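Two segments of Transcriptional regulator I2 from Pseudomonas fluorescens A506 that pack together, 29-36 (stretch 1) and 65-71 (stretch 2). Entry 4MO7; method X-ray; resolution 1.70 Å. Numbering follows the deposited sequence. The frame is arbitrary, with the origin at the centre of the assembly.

Stretch 1, residues 29-36: SARGKLLQ
Stretch 2, residues 65-71: SIFHHFK

The apolar centre of this contact is the meeting of L34 and L35, on the first turns of a helix, with the ring of F70. The helix spans residues 30 to 36 of stretch 1 and continues beyond it, with phi near -65° and psi between -27° and -51°. L34 directs its CA-to-CB bond toward stretch 2. Its chi1 of -144° lies between wells and its chi2 is p, at 46°, and CD2 serves as the main point of contact: it lies 3.9 Å from F70 CE2, at the edge of the ring and near its plane, and 4.2 Å from I66 CG2. Leucine suits this buried position because its branched, wholly apolar end can meet both a ring and an aliphatic side chain.

L35 starts sideways, but its m,t rotamer (-83°, -164°) brings its end nearer, so that CD2 comes to 3.3 Å from F70 CZ, a tight apolar contact made obliquely to the ring. F70 also leaves its backbone sideways. With chi1 m at -63° and chi2 at -84°, its ring reaches the helix and touches R31, L34 and L35; a large flat apolar side chain suits a place that borders several helix residues. Its backbone is extended, with phi/psi of -131°/152°, in contrast to the compact residues before it.

I66 adds a buried aliphatic flank, a place beside L34 that suits the wholly apolar side chain of isoleucine. Its side chain is m,t (-78°, 151°), its CA-to-CB bond runs sideways, and its backbone is at -60°/-39°. L34 and I66 have their CA atoms 8.0 Å apart, whereas those of R31 and H69 are only 6.3 Å apart; the segments thus draw closer at the latter pair, and the paired positions run in opposite order along the two stretches. Two backbone bonds tie this part of stretch 2 together: H68 N to S65 O at 3.2 Å and H69 N to I66 O at 3.1 Å.

Outward from the leucines, R31 and H69 form the more polar margin. H69 points its CA-to-CB bond toward the helix, with chi1 off-well at -95° and chi2 at -75°. One face of its imidazole lies against the R31 backbone, with R31 N over it, and H69 ND1 is 3.6 Å from R31 CB; a flat, polar ring suits this partly exposed place. A30, with its CA-to-CB bond toward stretch 2, places CB 4.0 Å from H69 NE2.

R31 sets out sideways and extends through t,t,t torsions (178°, -167°, -167°) before chi4 turns to 72°. Its guanidinium can combine polar and apolar contacts: F70 CE1 lies over one face, 3.7 Å from R31 NH2, while H69 O lies at the edge. The hydrogen bond from R31 NH1 to H69 O is weak, at 3.4 Å with an N-H...O angle of 136°.

S29, which does not touch stretch 2, is the N-cap of the helix. Its backbone is at -58°/153° and its chi1 is p, at 84°, allowing S29 OG to accept from G32 N at 2.9 Å. Serine suits the N-cap because its short hydroxyl can satisfy an amide at the start of the helix. In all, the two stretches bury 384 Å² between them.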

# COMPACT_ATOMS: atom_id res chain seq x y z
N SER A 29 -27.54 20.00 16.18
CA SER A 29 -28.69 19.13 15.97
C SER A 29 -28.41 17.83 16.70
O SER A 29 -27.25 17.47 16.90
CB SER A 29 -28.89 18.86 14.48
OG SER A 29 -28.07 17.78 14.04
N ALA A 30 -29.46 17.12 17.11
CA ALA A 30 -29.28 15.87 17.84
C ALA A 30 -28.66 14.81 16.94
O ALA A 30 -27.98 13.90 17.42
CB ALA A 30 -30.60 15.37 18.43
N ARG A 31 -28.90 14.95 15.63
CA ARG A 31 -28.28 14.09 14.61
C ARG A 31 -26.77 14.26 14.61
O ARG A 31 -26.01 13.29 14.51
CB ARG A 31 -28.80 14.41 13.21
CG ARG A 31 -28.13 13.57 12.10
CD ARG A 31 -28.39 14.08 10.67
NE ARG A 31 -28.00 13.10 9.65
CZ ARG A 31 -28.68 11.98 9.42
NH1 ARG A 31 -29.77 11.70 10.13
NH2 ARG A 31 -28.28 11.13 8.49
N GLY A 32 -26.35 15.52 14.73
CA GLY A 32 -24.95 15.90 14.66
C GLY A 32 -24.25 15.48 15.92
O GLY A 32 -23.11 15.00 15.85
N LYS A 33 -24.91 15.66 17.06
CA LYS A 33 -24.32 15.23 18.33
C LYS A 33 -24.13 13.73 18.31
O LYS A 33 -23.14 13.18 18.84
CB LYS A 33 -25.24 15.59 19.51
CG LYS A 33 -25.20 17.03 20.02
CD LYS A 33 -26.39 17.28 20.97
CE LYS A 33 -26.46 18.73 21.43
NZ LYS A 33 -27.63 18.91 22.35
N LEU A 34 -25.11 13.03 17.75
CA LEU A 34 -25.02 11.58 17.72
C LEU A 34 -23.89 11.14 16.81
O LEU A 34 -23.10 10.28 17.20
CB LEU A 34 -26.36 10.99 17.25
CG LEU A 34 -26.89 9.69 17.84
CD1 LEU A 34 -26.83 9.58 19.33
CD2 LEU A 34 -28.34 9.52 17.39
N LEU A 35 -23.83 11.69 15.60
CA LEU A 35 -22.80 11.30 14.63
C LEU A 35 -21.42 11.61 15.17
O LEU A 35 -20.53 10.77 15.11
CB LEU A 35 -22.94 12.05 13.30
CG LEU A 35 -23.94 11.50 12.32
CD1 LEU A 35 -23.68 12.11 10.95
CD2 LEU A 35 -23.81 9.99 12.33
N GLN A 36 -21.22 12.84 15.63
CA GLN A 36 -19.88 13.25 16.07
C GLN A 36 -19.46 12.47 17.29
O GLN A 36 -18.28 12.14 17.43
CB GLN A 36 -19.89 14.72 16.45
CG GLN A 36 -20.23 15.64 15.28
CD GLN A 36 -19.02 16.42 14.87
OE1 GLN A 36 -18.40 16.11 13.85
NE2 GLN A 36 -18.65 17.43 15.68
N SER A 65 -34.14 5.95 21.68
CA SER A 65 -34.28 7.21 20.94
C SER A 65 -33.20 7.34 19.85
O SER A 65 -33.26 8.21 18.96
CB SER A 65 -34.15 8.37 21.91
OG SER A 65 -32.88 8.31 22.50
N ILE A 66 -32.19 6.48 19.92
CA ILE A 66 -31.13 6.61 18.91
C ILE A 66 -31.80 6.42 17.57
O ILE A 66 -31.56 7.16 16.59
CB ILE A 66 -30.03 5.58 19.14
CG1 ILE A 66 -29.12 6.04 20.28
CG2 ILE A 66 -29.22 5.40 17.86
CD1 ILE A 66 -28.51 4.88 21.02
N PHE A 67 -32.74 5.48 17.56
CA PHE A 67 -33.29 4.99 16.32
C PHE A 67 -34.47 5.78 15.85
O PHE A 67 -35.29 5.29 15.09
CB PHE A 67 -33.62 3.53 16.48
CG PHE A 67 -32.41 2.73 16.83
CD1 PHE A 67 -31.44 2.52 15.87
CD2 PHE A 67 -32.19 2.32 18.11
CE1 PHE A 67 -30.30 1.83 16.18
CE2 PHE A 67 -31.06 1.61 18.44
CZ PHE A 67 -30.11 1.37 17.47
N HIS A 68 -34.52 7.01 16.31
CA HIS A 68 -35.37 8.00 15.67
C HIS A 68 -34.64 8.75 14.55
O HIS A 68 -35.28 9.34 13.67
CB HIS A 68 -35.90 9.00 16.71
CG HIS A 68 -36.42 10.26 16.11
ND1 HIS A 68 -35.62 11.37 15.93
CD2 HIS A 68 -37.63 10.58 15.59
CE1 HIS A 68 -36.33 12.33 15.35
NE2 HIS A 68 -37.55 11.87 15.14
N HIS A 69 -33.31 8.72 14.57
CA HIS A 69 -32.50 9.47 13.58
C HIS A 69 -31.81 8.64 12.48
O HIS A 69 -31.55 9.13 11.37
CB HIS A 69 -31.42 10.25 14.32
CG HIS A 69 -31.81 11.65 14.61
ND1 HIS A 69 -31.84 12.62 13.63
CD2 HIS A 69 -32.26 12.23 15.74
CE1 HIS A 69 -32.27 13.75 14.15
NE2 HIS A 69 -32.52 13.54 15.43
N PHE A 70 -31.53 7.39 12.81
CA PHE A 70 -30.90 6.49 11.89
C PHE A 70 -31.73 5.23 11.94
O PHE A 70 -32.35 4.93 12.97
CB PHE A 70 -29.47 6.21 12.37
CG PHE A 70 -28.61 7.43 12.40
CD1 PHE A 70 -27.98 7.83 11.26
CD2 PHE A 70 -28.50 8.19 13.55
CE1 PHE A 70 -27.20 8.96 11.26
CE2 PHE A 70 -27.71 9.31 13.57
CZ PHE A 70 -27.08 9.71 12.42
N LYS A 71 -31.77 4.48 10.84
CA LYS A 71 -32.62 3.29 10.83
C LYS A 71 -32.00 2.16 11.57
O LYS A 71 -32.68 1.18 11.88
CB LYS A 71 -32.81 2.78 9.40
CG LYS A 71 -33.33 3.74 8.39
CD LYS A 71 -33.40 3.02 7.06
CE LYS A 71 -32.21 2.08 6.90
NZ LYS A 71 -32.38 1.24 5.69